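Local coordinates for protein alpha-galactosidase (Umbelopsis vinacea, PDB 3A5V) that hydrolyses terminal alpha-galactosyl residues from galactosides as a glycoside hydrolase family 27 enzyme that assembles as a tetramer, at residues 287-292 with 364-369; 324-329 with 385-390; 294-299 with 316-321. All coordinates share one frame; numbering follows the deposited sequence.

Contact 1 (287-292 with 364-369); sequences NKEVIA and WKQKSL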
ATOM      1  N   ASN A 287     -14.752   9.782  38.151  1.00 13.10           N
ATOM      2  CA  ASN A 287     -13.603   9.690  39.042  1.00 13.30           C
ATOM      3  C   ASN A 287     -12.650  10.834  38.712  1.00 13.25           C
ATOM      4  O   ASN A 287     -11.985  10.809  37.679  1.00 12.54           O
ATOM      5  CB  ASN A 287     -12.926   8.315  38.891  1.00 12.69           C
ATOM      6  CG  ASN A 287     -11.734   8.128  39.837  1.00 13.94           C
ATOM      7  OD1 ASN A 287     -10.928   9.041  40.024  1.00 14.49           O
ATOM      8  ND2 ASN A 287     -11.616   6.933  40.424  1.00 11.41           N
ATOM      9  N   LYS A 288     -12.589  11.839  39.583  1.00 13.24           N
ATOM     10  CA  LYS A 288     -11.784  13.042  39.317  1.00 14.59           C
ATOM     11  C   LYS A 288     -10.308  12.761  39.105  1.00 13.88           C
ATOM     12  O   LYS A 288      -9.656  13.492  38.379  1.00 13.97           O
ATOM     13  CB  LYS A 288     -11.931  14.086  40.452  1.00 14.85           C
ATOM     14  CG  LYS A 288     -13.361  14.639  40.601  1.00 15.58           C
ATOM     15  CD  LYS A 288     -13.452  15.564  41.832  1.00 18.49           C
ATOM     16  CE  LYS A 288     -14.889  15.951  42.118  1.00 22.92           C
ATOM     17  NZ  LYS A 288     -14.889  16.960  43.244  1.00 28.46           N
ATOM     18  N   GLU A 289      -9.775  11.734  39.773  1.00 13.96           N
ATOM     19  CA  GLU A 289      -8.345  11.423  39.686  1.00 14.65           C
ATOM     20  C   GLU A 289      -7.997  10.839  38.307  1.00 13.86           C
ATOM     21  O   GLU A 289      -6.931  11.111  37.776  1.00 13.63           O
ATOM     22  CB  GLU A 289      -7.927  10.464  40.811  1.00 15.02           C
ATOM     23  CG  GLU A 289      -8.199  11.035  42.228  1.00 15.68           C
ATOM     24  CD  GLU A 289      -7.475  10.281  43.336  1.00 17.32           C
ATOM     25  OE1 GLU A 289      -6.436   9.639  43.074  1.00 19.85           O
ATOM     26  OE2 GLU A 289      -7.949  10.329  44.491  1.00 20.99           O
ATOM     27  N   VAL A 290      -8.911  10.057  37.738  1.00 13.53           N
ATOM     28  CA  VAL A 290      -8.730   9.521  36.377  1.00 12.97           C
ATOM     29  C   VAL A 290      -8.883  10.642  35.334  1.00 12.75           C
ATOM     30  O   VAL A 290      -8.067  10.760  34.422  1.00 12.66           O
ATOM     31  CB  VAL A 290      -9.698   8.357  36.086  1.00 12.99           C
ATOM     32  CG1 VAL A 290      -9.392   7.735  34.696  1.00 11.96           C
ATOM     33  CG2 VAL A 290      -9.601   7.285  37.182  1.00 12.37           C
ATOM     34  N   ILE A 291      -9.912  11.480  35.488  1.00 12.13           N
ATOM     35  CA  ILE A 291     -10.083  12.649  34.620  1.00 11.71           C
ATOM     36  C   ILE A 291      -8.833  13.540  34.651  1.00 12.08           C
ATOM     37  O   ILE A 291      -8.383  14.008  33.613  1.00 11.68           O
ATOM     38  CB  ILE A 291     -11.369  13.454  34.981  1.00 11.95           C
ATOM     39  CG1 ILE A 291     -12.624  12.600  34.705  1.00 12.00           C
ATOM     40  CG2 ILE A 291     -11.416  14.825  34.229  1.00 11.34           C
ATOM     41  CD1 ILE A 291     -13.891  13.127  35.383  1.00 11.86           C
ATOM     42  N   ALA A 292      -8.259  13.734  35.842  1.00 12.15           N
ATOM     43  CA  ALA A 292      -7.031  14.527  35.976  1.00 12.30           C
ATOM     44  C   ALA A 292      -5.847  13.971  35.174  1.00 12.47           C
ATOM     45  O   ALA A 292      -4.930  14.711  34.814  1.00 12.79           O
ATOM     46  CB  ALA A 292      -6.658  14.666  37.465  1.00 12.19           C
ATOM     47  N   TRP A 364      -8.159   4.404  40.552  1.00 14.36           N
ATOM     48  CA  TRP A 364      -9.548   3.917  40.587  1.00 15.33           C
ATOM     49  C   TRP A 364     -10.047   3.751  42.015  1.00 16.49           C
ATOM     50  O   TRP A 364     -11.162   4.171  42.339  1.00 16.08           O
ATOM     51  CB  TRP A 364      -9.704   2.597  39.814  1.00 13.94           C
ATOM     52  CG  TRP A 364      -9.715   2.841  38.316  1.00 13.57           C
ATOM     53  CD1 TRP A 364      -8.793   2.396  37.401  1.00 12.38           C
ATOM     54  CD2 TRP A 364     -10.670   3.623  37.581  1.00 13.14           C
ATOM     55  NE1 TRP A 364      -9.122   2.838  36.144  1.00 11.50           N
ATOM     56  CE2 TRP A 364     -10.271   3.591  36.218  1.00 11.20           C
ATOM     57  CE3 TRP A 364     -11.839   4.325  37.936  1.00 13.30           C
ATOM     58  CZ2 TRP A 364     -10.986   4.249  35.202  1.00 12.12           C
ATOM     59  CZ3 TRP A 364     -12.557   4.991  36.919  1.00 13.16           C
ATOM     60  CH2 TRP A 364     -12.125   4.945  35.567  1.00 13.74           C
ATOM     61  N   LYS A 365      -9.217   3.128  42.851  1.00 17.48           N
ATOM     62  CA  LYS A 365      -9.545   2.902  44.268  1.00 19.20           C
ATOM     63  C   LYS A 365      -9.402   4.188  45.068  1.00 19.86           C
ATOM     64  O   LYS A 365     -10.002   4.330  46.151  1.00 20.93           O
ATOM     65  CB  LYS A 365      -8.682   1.767  44.845  1.00 18.58           C
ATOM     66  CG  LYS A 365      -9.022   0.409  44.234  1.00 19.65           C
ATOM     67  CD  LYS A 365      -8.025  -0.727  44.562  1.00 20.74           C
ATOM     68  CE  LYS A 365      -7.918  -1.716  43.372  1.00 22.11           C
ATOM     69  NZ  LYS A 365      -9.152  -2.517  43.124  1.00 26.35           N
ATOM     70  N   GLN A 366      -8.650   5.136  44.504  1.00 19.63           N
ATOM     71  CA  GLN A 366      -8.311   6.405  45.158  1.00 19.50           C
ATOM     72  C   GLN A 366      -7.672   6.151  46.536  1.00 19.68           C
ATOM     73  O   GLN A 366      -8.129   6.657  47.573  1.00 18.61           O
ATOM     74  CB  GLN A 366      -9.529   7.330  45.244  1.00 19.89           C
ATOM     75  CG  GLN A 366     -10.145   7.687  43.878  1.00 19.08           C
ATOM     76  CD  GLN A 366     -11.235   8.737  43.987  1.00 20.83           C
ATOM     77  OE1 GLN A 366     -11.914   8.833  45.009  1.00 23.86           O
ATOM     78  NE2 GLN A 366     -11.399   9.537  42.941  1.00 20.33           N
ATOM     79  N   LYS A 367      -6.617   5.342  46.533  1.00 19.10           N
ATOM     80  CA  LYS A 367      -5.877   5.068  47.756  1.00 19.64           C
ATOM     81  C   LYS A 367      -4.402   4.845  47.461  1.00 19.10           C
ATOM     82  O   LYS A 367      -4.034   4.343  46.388  1.00 17.87           O
ATOM     83  CB  LYS A 367      -6.457   3.863  48.497  1.00 20.12           C
ATOM     84  CG  LYS A 367      -6.279   2.553  47.780  1.00 24.62           C
ATOM     85  CD  LYS A 367      -6.644   1.369  48.662  1.00 30.69           C
ATOM     86  CE  LYS A 367      -6.513   0.067  47.874  1.00 31.38           C
ATOM     87  NZ  LYS A 367      -7.151  -1.063  48.605  1.00 34.79           N
ATOM     88  N   SER A 368      -3.570   5.227  48.424  1.00 18.30           N
ATOM     89  CA  SER A 368      -2.153   4.931  48.373  1.00 18.75           C
ATOM     90  C   SER A 368      -1.929   3.436  48.543  1.00 18.55           C
ATOM     91  O   SER A 368      -2.546   2.803  49.407  1.00 18.52           O
ATOM     92  CB  SER A 368      -1.407   5.665  49.485  1.00 18.94           C
ATOM     93  OG  SER A 368      -0.016   5.385  49.392  1.00 18.98           O
ATOM     94  N   LEU A 369      -1.048   2.877  47.716  1.00 17.37           N
ATOM     95  CA  LEU A 369      -0.623   1.494  47.897  1.00 17.27           C
ATOM     96  C   LEU A 369       0.643   1.410  48.739  1.00 17.07           C
ATOM     97  O   LEU A 369       1.121   0.313  49.006  1.00 17.85           O
ATOM     98  CB  LEU A 369      -0.423   0.778  46.549  1.00 16.64           C
ATOM     99  CG  LEU A 369      -1.644   0.696  45.615  1.00 16.72           C
ATOM    100  CD1 LEU A 369      -1.252  -0.015  44.307  1.00 16.57           C
ATOM    101  CD2 LEU A 369      -2.863   0.014  46.301  1.00 16.80           C
TER
HETATM  102  O   HOH W   1     -13.573  11.546  42.415  1.00 14.74           O
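Asn287 and Gln366 meet tip to tip where the helix beginning at Lys288 faces the loop leading into strand 367-372. Among the polar interactions, Asn287 OD1 gathers three N-H groups. Asn287 is the N-cap of the helix, its OD1 accepting from Val290 N at 3.2 Å and, weakly, from Glu289 N. Across the contact Gln366 NE2 adds a weak bond to the same oxygen (3.0 Å), the two amide planes standing 82° apart. CG of Asn287 lies anti to the backbone N, on the side of the loop, and its ND2 is bound to the carbonyl oxygen of Leu363. A water accepts from both Lys288 N and Gln366 NE2, giving a second link between the helix start and the glutamine.

The flat ends of Glu289 and Gln366 are stacked, with carboxylate and amide planes 16° apart. Glu289 OE2 lies 3.5 Å from Gln366 CB, while the carboxylate charge is answered by a salt bridge from OE1 to Arg361.

The apolar part is a CH-pi contact. Val290 CG2 sits over one face of the Trp364 indole, 3.5 Å from the centroid of the six-membered ring and only 3° off its normal. The other methyl of Val290, CG1, reaches the ring at Trp364 CZ2, 3.9 Å away. The indole NE1 is bound to Thr259 OG1, and Arg255 makes a cation-pi contact with the ring.

Gln366 and Lys367 form a G1 beta bulge opposite Asp362, at the start of strand 367-372. The contact thus joins helix 288-294 of the catalytic barrel to the C-terminal beta domain, with Val290 and Trp364 both packing on Tyr258 of helix 251-263 and on Leu387 of strand 384-390.

Contact 2 (324-329 with 385-390); sequences VVILLN and VRLLKF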
ATOM      1  N   VAL A 324       2.219   8.166  35.122  1.00 12.89           N
ATOM      2  CA  VAL A 324       1.068   7.262  35.081  1.00 12.44           C
ATOM      3  C   VAL A 324       1.565   5.899  34.585  1.00 12.37           C
ATOM      4  O   VAL A 324       2.395   5.828  33.672  1.00 13.16           O
ATOM      5  CB  VAL A 324      -0.135   7.816  34.241  1.00 12.29           C
ATOM      6  CG1 VAL A 324       0.224   7.929  32.748  1.00 11.09           C
ATOM      7  CG2 VAL A 324      -1.385   6.925  34.427  1.00 12.29           C
ATOM      8  N   VAL A 325       1.100   4.833  35.226  1.00 12.01           N
ATOM      9  CA  VAL A 325       1.457   3.468  34.843  1.00 12.07           C
ATOM     10  C   VAL A 325       0.190   2.640  34.777  1.00 12.06           C
ATOM     11  O   VAL A 325      -0.630   2.672  35.699  1.00 12.32           O
ATOM     12  CB  VAL A 325       2.515   2.831  35.800  1.00 11.90           C
ATOM     13  CG1 VAL A 325       2.772   1.349  35.463  1.00 12.06           C
ATOM     14  CG2 VAL A 325       3.839   3.617  35.717  1.00 10.70           C
ATOM     15  N   ILE A 326       0.018   1.916  33.674  1.00 11.93           N
ATOM     16  CA  ILE A 326      -1.146   1.038  33.510  1.00 11.92           C
ATOM     17  C   ILE A 326      -0.735  -0.395  33.197  1.00 11.99           C
ATOM     18  O   ILE A 326      -0.021  -0.650  32.211  1.00 11.62           O
ATOM     19  CB  ILE A 326      -2.097   1.527  32.378  1.00 12.11           C
ATOM     20  CG1 ILE A 326      -2.491   2.993  32.608  1.00 13.52           C
ATOM     21  CG2 ILE A 326      -3.340   0.629  32.289  1.00 11.76           C
ATOM     22  CD1 ILE A 326      -2.746   3.759  31.356  1.00 17.64           C
ATOM     23  N   LEU A 327      -1.213  -1.327  34.023  1.00 12.04           N
ATOM     24  CA  LEU A 327      -1.096  -2.758  33.732  1.00 12.41           C
ATOM     25  C   LEU A 327      -2.392  -3.191  33.078  1.00 11.94           C
ATOM     26  O   LEU A 327      -3.466  -3.019  33.650  1.00 12.28           O
ATOM     27  CB  LEU A 327      -0.875  -3.564  35.027  1.00 12.86           C
ATOM     28  CG  LEU A 327       0.304  -3.103  35.889  1.00 15.32           C
ATOM     29  CD1 LEU A 327       0.170  -3.704  37.292  1.00 15.50           C
ATOM     30  CD2 LEU A 327       1.612  -3.494  35.226  1.00 17.84           C
ATOM     31  N   LEU A 328      -2.299  -3.743  31.878  1.00 11.77           N
ATOM     32  CA  LEU A 328      -3.510  -4.143  31.158  1.00 11.78           C
ATOM     33  C   LEU A 328      -3.442  -5.632  30.853  1.00 12.26           C
ATOM     34  O   LEU A 328      -2.477  -6.123  30.242  1.00 12.17           O
ATOM     35  CB  LEU A 328      -3.683  -3.323  29.867  1.00 11.41           C
ATOM     36  CG  LEU A 328      -4.911  -3.558  28.972  1.00 12.14           C
ATOM     37  CD1 LEU A 328      -5.149  -2.293  28.148  1.00 14.47           C
ATOM     38  CD2 LEU A 328      -4.692  -4.741  28.038  1.00 13.56           C
ATOM     39  N   ASN A 329      -4.497  -6.321  31.258  1.00 12.91           N
ATOM     40  CA  ASN A 329      -4.619  -7.757  31.113  1.00 13.45           C
ATOM     41  C   ASN A 329      -5.735  -8.069  30.112  1.00 14.14           C
ATOM     42  O   ASN A 329      -6.908  -8.094  30.474  1.00 13.69           O
ATOM     43  CB  ASN A 329      -4.916  -8.405  32.471  1.00 13.01           C
ATOM     44  CG  ASN A 329      -5.139  -9.926  32.362  1.00 14.33           C
ATOM     45  OD1 ASN A 329      -4.801 -10.540  31.352  1.00 12.98           O
ATOM     46  ND2 ASN A 329      -5.737 -10.514  33.389  1.00 13.74           N
ATOM     47  N   VAL A 385      -7.660  -3.546  33.950  1.00 10.44           N
ATOM     48  CA  VAL A 385      -6.522  -2.642  34.165  1.00 10.98           C
ATOM     49  C   VAL A 385      -6.283  -2.396  35.646  1.00 11.41           C
ATOM     50  O   VAL A 385      -7.202  -2.521  36.457  1.00 12.29           O
ATOM     51  CB  VAL A 385      -6.709  -1.238  33.466  1.00 10.87           C
ATOM     52  CG1 VAL A 385      -6.552  -1.352  31.918  1.00  9.39           C
ATOM     53  CG2 VAL A 385      -8.055  -0.564  33.885  1.00 10.96           C
ATOM     54  N   ARG A 386      -5.039  -2.063  35.988  1.00 11.81           N
ATOM     55  CA  ARG A 386      -4.761  -1.307  37.208  1.00 12.10           C
ATOM     56  C   ARG A 386      -4.119  -0.000  36.748  1.00 11.96           C
ATOM     57  O   ARG A 386      -3.179  -0.018  35.946  1.00 11.49           O
ATOM     58  CB  ARG A 386      -3.840  -2.064  38.186  1.00 12.05           C
ATOM     59  CG  ARG A 386      -4.445  -3.377  38.746  1.00 11.34           C
ATOM     60  CD  ARG A 386      -5.674  -3.134  39.648  1.00 12.40           C
ATOM     61  NE  ARG A 386      -5.331  -2.458  40.905  1.00 10.77           N
ATOM     62  CZ  ARG A 386      -4.835  -3.070  41.985  1.00 12.60           C
ATOM     63  NH1 ARG A 386      -4.611  -4.388  41.974  1.00 12.12           N
ATOM     64  NH2 ARG A 386      -4.561  -2.360  43.077  1.00 12.62           N
ATOM     65  N   LEU A 387      -4.650   1.111  37.248  1.00 11.57           N
ATOM     66  CA  LEU A 387      -4.234   2.450  36.855  1.00 11.15           C
ATOM     67  C   LEU A 387      -3.514   3.081  38.040  1.00 11.71           C
ATOM     68  O   LEU A 387      -4.131   3.307  39.102  1.00 12.28           O
ATOM     69  CB  LEU A 387      -5.459   3.303  36.466  1.00 10.60           C
ATOM     70  CG  LEU A 387      -5.193   4.802  36.240  1.00 11.31           C
ATOM     71  CD1 LEU A 387      -4.166   5.027  35.130  1.00  9.23           C
ATOM     72  CD2 LEU A 387      -6.480   5.571  35.944  1.00 10.83           C
ATOM     73  N   LEU A 388      -2.226   3.368  37.855  1.00 10.80           N
ATOM     74  CA  LEU A 388      -1.360   3.777  38.953  1.00 11.70           C
ATOM     75  C   LEU A 388      -0.768   5.138  38.699  1.00 12.48           C
ATOM     76  O   LEU A 388      -0.467   5.495  37.539  1.00 12.60           O
ATOM     77  CB  LEU A 388      -0.194   2.778  39.140  1.00 11.90           C
ATOM     78  CG  LEU A 388      -0.563   1.288  39.189  1.00 11.90           C
ATOM     79  CD1 LEU A 388       0.710   0.423  39.187  1.00  8.48           C
ATOM     80  CD2 LEU A 388      -1.463   0.975  40.402  1.00 11.06           C
ATOM     81  N   LYS A 389      -0.586   5.892  39.783  1.00 12.86           N
ATOM     82  CA  LYS A 389       0.228   7.100  39.742  1.00 13.54           C
ATOM     83  C   LYS A 389       1.432   6.970  40.673  1.00 13.59           C
ATOM     84  O   LYS A 389       1.281   6.715  41.873  1.00 13.56           O
ATOM     85  CB  LYS A 389      -0.602   8.337  40.118  1.00 13.85           C
ATOM     86  CG  LYS A 389       0.190   9.657  40.003  1.00 14.15           C
ATOM     87  CD  LYS A 389      -0.665  10.828  40.466  1.00 14.83           C
ATOM     88  CE  LYS A 389       0.109  12.145  40.436  1.00 15.34           C
ATOM     89  NZ  LYS A 389      -0.790  13.242  40.867  1.00 14.69           N
ATOM     90  N   PHE A 390       2.619   7.144  40.096  1.00 14.00           N
ATOM     91  CA  PHE A 390       3.875   7.167  40.848  1.00 14.19           C
ATOM     92  C   PHE A 390       4.113   8.604  41.261  1.00 14.75           C
ATOM     93  O   PHE A 390       4.114   9.499  40.407  1.00 14.41           O
ATOM     94  CB  PHE A 390       5.036   6.648  39.981  1.00 13.59           C
ATOM     95  CG  PHE A 390       5.109   5.134  39.898  1.00 13.12           C
ATOM     96  CD1 PHE A 390       4.084   4.400  39.305  1.00 13.77           C
ATOM     97  CD2 PHE A 390       6.208   4.456  40.413  1.00 12.80           C
ATOM     98  CE1 PHE A 390       4.139   2.976  39.236  1.00 14.51           C
ATOM     99  CE2 PHE A 390       6.291   3.060  40.349  1.00 15.66           C
ATOM    100  CZ  PHE A 390       5.247   2.309  39.766  1.00 13.71           C
TER
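Val325 and Leu388 form a hydrogen-bonded pair, as do Leu327 and Arg386, in two adjacent antiparallel strands whose axes approach to 4.7 Å with their directions 158° apart. These are inner strands of the antiparallel sheet in the C-terminal beta-sandwich domain. Each of the two pairs closes with reciprocal N-H to O bonds; the straightest runs from Val325 N to Leu388 O (2.9 Å, 169° at the hydrogen). At the non-hydrogen-bonded positions, CA-H groups of Val324, Ile326 and Val385 approach carbonyl oxygens of the opposing strand.

Val324, Ile326, Leu328, Val385 and Leu387 share the face that packs against the barrel domain, where helix 251-263 meets Ile326, Leu328 and Val385. Ile326 lies side by side with both Val385 and Leu387, all pointing the same way. Its CG2 touches Val385 CG1 at 3.8 Å, and its CG1 meets Leu387 CD1 at 3.6 Å. CG of Leu387 is anti to the backbone N (chi1 171°); its CD1 touches both Ile326 CG1 and Val324 CG2.

Val325, Leu327, Arg386 and Leu388 occupy the reverse face, where Leu327, Arg386 and Leu388 touch strand 375-380. The end of Arg386 leads away from strand 322-329: its NH2 makes a salt bridge with Asp362 and its NH1 bonds to Asp379 O. Phe390 comes obliquely to Val325, bringing CE1 to 3.6 Å from Val325 CG2, while Trp341 packs edge-to-face with the phenyl ring. Between Val324 and Leu387, which cross at a slant, methyl CG2 of the valine and CD1 of the leucine are only 3.4 Å apart, tighter than usual carbon packing.

Contact 3 (294-299 with 316-321); sequences NQDSSF and GNLANN
An Asx turn at Asp296, just past the end of helix 288-294, meets segment 316-321, so that Asp296 and Ala319 come together where the linker leaves the barrel domain for the beta sandwich. The central bond runs from Ala319 N to Asp296 OD1, at 2.9 Å with 158° at the hydrogen. The amide approaches the syn side of the oxygen, 15° out of the carboxylate plane. The other oxygen, OD2, closes the Asx turn by accepting from Ser298 N at 2.8 Å, from well above that plane. Amides of both segments thus grip the one carboxylate, which fixes its rotation. A type I beta turn from Asp296 to Phe299 overlaps the Asx turn, with Phe299 N bonded to Asp296 O.

CG of Asp296 stands anti to the backbone N (chi1 -179°), on the side of segment 316-321. An alanine in place of Asp296 would probably leave the amides of Ala319 and Ser298 without these acceptors and weaken the link between the two segments.

Waters extend the polar link. One lies between Asp296 OD2 and Asn317 O, in reach to donate to both, though acceptors around it outnumber its protons. A second donates to Leu318 O and lies 2.6 Å from Ser298 OG.

Apolar atoms fill in around the acid. Leu318 crosses it obliquely, its CD2 lying 3.7 Å from Asp296 CG, and its side chain also packs on Val324 of the adjoining strand. Asp296, Leu318 and Ala319 line a pocket holding a polyether molecule, probably from the crystallisation liquor. The methyl CB of Ala319 rests 3.3 Å from Ser297 OG.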
ATOM      1  N   ASN A 294      -6.237  12.479  32.103  1.00 11.71           N
ATOM      2  CA  ASN A 294      -6.587  12.935  30.751  1.00 11.92           C
ATOM      3  C   ASN A 294      -6.317  14.434  30.586  1.00 11.88           C
ATOM      4  O   ASN A 294      -5.827  14.888  29.545  1.00 11.11           O
ATOM      5  CB  ASN A 294      -8.069  12.597  30.450  1.00 11.19           C
ATOM      6  CG  ASN A 294      -8.510  13.028  29.032  1.00 12.48           C
ATOM      7  OD1 ASN A 294      -9.185  14.041  28.865  1.00 11.07           O
ATOM      8  ND2 ASN A 294      -8.135  12.240  28.014  1.00 11.74           N
ATOM      9  N   GLN A 295      -6.586  15.183  31.652  1.00 12.30           N
ATOM     10  CA  GLN A 295      -6.505  16.648  31.629  1.00 12.70           C
ATOM     11  C   GLN A 295      -5.152  17.158  32.133  1.00 13.45           C
ATOM     12  O   GLN A 295      -4.980  18.361  32.355  1.00 12.64           O
ATOM     13  CB  GLN A 295      -7.651  17.227  32.477  1.00 13.29           C
ATOM     14  CG  GLN A 295      -9.032  16.878  31.897  1.00 12.68           C
ATOM     15  CD  GLN A 295      -9.278  17.545  30.548  1.00 15.08           C
ATOM     16  OE1 GLN A 295      -9.342  18.776  30.463  1.00 12.28           O
ATOM     17  NE2 GLN A 295      -9.399  16.736  29.476  1.00 12.82           N
ATOM     18  N   ASP A 296      -4.198  16.246  32.304  1.00 12.62           N
ATOM     19  CA  ASP A 296      -2.871  16.605  32.841  1.00 13.46           C
ATOM     20  C   ASP A 296      -2.123  17.687  32.046  1.00 13.85           C
ATOM     21  O   ASP A 296      -2.064  17.643  30.811  1.00 14.08           O
ATOM     22  CB  ASP A 296      -1.983  15.359  32.973  1.00 13.12           C
ATOM     23  CG  ASP A 296      -0.619  15.689  33.537  1.00 14.17           C
ATOM     24  OD1 ASP A 296      -0.509  15.862  34.769  1.00 14.89           O
ATOM     25  OD2 ASP A 296       0.337  15.809  32.741  1.00 13.09           O
ATOM     26  N   SER A 297      -1.505  18.625  32.768  1.00 13.96           N
ATOM     27  CA  SER A 297      -0.814  19.772  32.150  1.00 14.84           C
ATOM     28  C   SER A 297       0.419  19.452  31.300  1.00 14.79           C
ATOM     29  O   SER A 297       0.862  20.297  30.513  1.00 15.08           O
ATOM     30  CB  SER A 297      -0.467  20.825  33.222  1.00 15.25           C
ATOM     31  OG  SER A 297       0.460  20.280  34.140  1.00 16.51           O
ATOM     32  N   SER A 298       0.983  18.252  31.436  1.00 14.48           N
ATOM     33  CA  SER A 298       2.075  17.843  30.549  1.00 14.66           C
ATOM     34  C   SER A 298       1.599  17.402  29.166  1.00 14.25           C
ATOM     35  O   SER A 298       2.420  17.233  28.269  1.00 13.09           O
ATOM     36  CB  SER A 298       2.940  16.748  31.190  1.00 15.65           C
ATOM     37  OG  SER A 298       3.547  17.264  32.361  1.00 18.37           O
ATOM     38  N   PHE A 299       0.282  17.189  28.993  1.00 13.79           N
ATOM     39  CA  PHE A 299      -0.296  16.940  27.645  1.00 13.59           C
ATOM     40  C   PHE A 299       0.316  15.764  26.874  1.00 13.98           C
ATOM     41  O   PHE A 299       0.338  15.790  25.640  1.00 13.99           O
ATOM     42  CB  PHE A 299      -0.133  18.187  26.761  1.00 13.80           C
ATOM     43  CG  PHE A 299      -0.688  19.416  27.368  1.00 14.79           C
ATOM     44  CD1 PHE A 299      -1.922  19.403  27.958  1.00 17.02           C
ATOM     45  CD2 PHE A 299       0.021  20.572  27.367  1.00 13.62           C
ATOM     46  CE1 PHE A 299      -2.400  20.506  28.520  1.00 16.82           C
ATOM     47  CE2 PHE A 299      -0.480  21.651  27.921  1.00 16.06           C
ATOM     48  CZ  PHE A 299      -1.689  21.617  28.492  1.00 16.20           C
ATOM     49  N   GLY A 316       3.540   6.824  31.170  1.00 11.36           N
ATOM     50  CA  GLY A 316       3.620   8.182  30.659  1.00 11.68           C
ATOM     51  C   GLY A 316       3.900   9.226  31.719  1.00 12.18           C
ATOM     52  O   GLY A 316       3.580   9.033  32.873  1.00 12.20           O
ATOM     53  N   ASN A 317       4.496  10.344  31.332  1.00 13.28           N
ATOM     54  CA  ASN A 317       4.692  11.439  32.289  1.00 14.23           C
ATOM     55  C   ASN A 317       3.428  12.224  32.592  1.00 14.48           C
ATOM     56  O   ASN A 317       2.581  12.456  31.699  1.00 14.36           O
ATOM     57  CB  ASN A 317       5.694  12.454  31.727  0.50 14.90           C
ATOM     58  CG  ASN A 317       6.994  11.822  31.305  0.50 15.45           C
ATOM     59  OD1 ASN A 317       7.248  11.655  30.116  0.50 18.40           O
ATOM     60  ND2 ASN A 317       7.822  11.457  32.275  0.50 16.46           N
ATOM     61  N   LEU A 318       3.350  12.651  33.852  1.00 14.54           N
ATOM     62  CA  LEU A 318       2.344  13.585  34.341  1.00 15.04           C
ATOM     63  C   LEU A 318       3.076  14.787  34.962  1.00 15.89           C
ATOM     64  O   LEU A 318       4.313  14.803  35.021  1.00 16.21           O
ATOM     65  CB  LEU A 318       1.441  12.901  35.371  1.00 14.45           C
ATOM     66  CG  LEU A 318       0.629  11.666  34.939  1.00 14.87           C
ATOM     67  CD1 LEU A 318      -0.061  11.040  36.156  1.00 15.86           C
ATOM     68  CD2 LEU A 318      -0.381  12.008  33.840  1.00 13.91           C
ATOM     69  N   ALA A 319       2.322  15.788  35.410  1.00 16.40           N
ATOM     70  CA  ALA A 319       2.909  17.045  35.906  1.00 17.41           C
ATOM     71  C   ALA A 319       3.753  16.798  37.172  1.00 18.54           C
ATOM     72  O   ALA A 319       3.567  15.791  37.866  1.00 18.46           O
ATOM     73  CB  ALA A 319       1.792  18.065  36.194  1.00 16.37           C
ATOM     74  N   ASN A 320       4.703  17.693  37.445  1.00 20.03           N
ATOM     75  CA  ASN A 320       5.468  17.655  38.712  1.00 21.55           C
ATOM     76  C   ASN A 320       6.239  16.360  38.938  1.00 21.61           C
ATOM     77  O   ASN A 320       6.278  15.811  40.062  1.00 21.45           O
ATOM     78  CB  ASN A 320       4.545  17.942  39.898  1.00 22.60           C
ATOM     79  CG  ASN A 320       3.716  19.186  39.692  1.00 26.21           C
ATOM     80  OD1 ASN A 320       2.494  19.174  39.881  1.00 31.55           O
ATOM     81  ND2 ASN A 320       4.362  20.263  39.258  1.00 30.26           N
ATOM     82  N   ASN A 321       6.844  15.878  37.857  1.00 21.47           N
ATOM     83  CA  ASN A 321       7.710  14.710  37.891  1.00 21.84           C
ATOM     84  C   ASN A 321       6.994  13.422  38.330  1.00 20.72           C
ATOM     85  O   ASN A 321       7.621  12.516  38.881  1.00 21.87           O
ATOM     86  CB  ASN A 321       8.936  15.009  38.783  1.00 23.05           C
ATOM     87  CG  ASN A 321      10.159  14.229  38.387  1.00 26.53           C
ATOM     88  OD1 ASN A 321      10.343  13.877  37.222  1.00 32.33           O
ATOM     89  ND2 ASN A 321      11.018  13.948  39.368  1.00 31.69           N
TER
HETATM   90  O   HOH W   2       0.521  14.124  30.701  1.00 12.64           O
HETATM   91  O   HOH W   3       5.954  16.300  32.806  1.00 35.90           O

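Overall arrangement
The three contacts lie on the same side of the chain's centre, along the junction of the catalytic barrel and the C-terminal beta sandwich. Contacts 1 and 3 both join the domains, starting from helix 288-294 and the loop just after it, and their centres are about 14 Å apart. Contact 2 lies within the sandwich, its centre about 11 Å from that of contact 1 and 15 Å from that of contact 3. All three reach one antiparallel sheet: Leu387 packs on Val290 and Trp364, while Val324 pairs with Gly316. Along the chain, contact 3 closes before contact 2 opens, and contact 1 spans contact 3 and alternates with contact 2. The sheet is thus tied to the barrel at separate points.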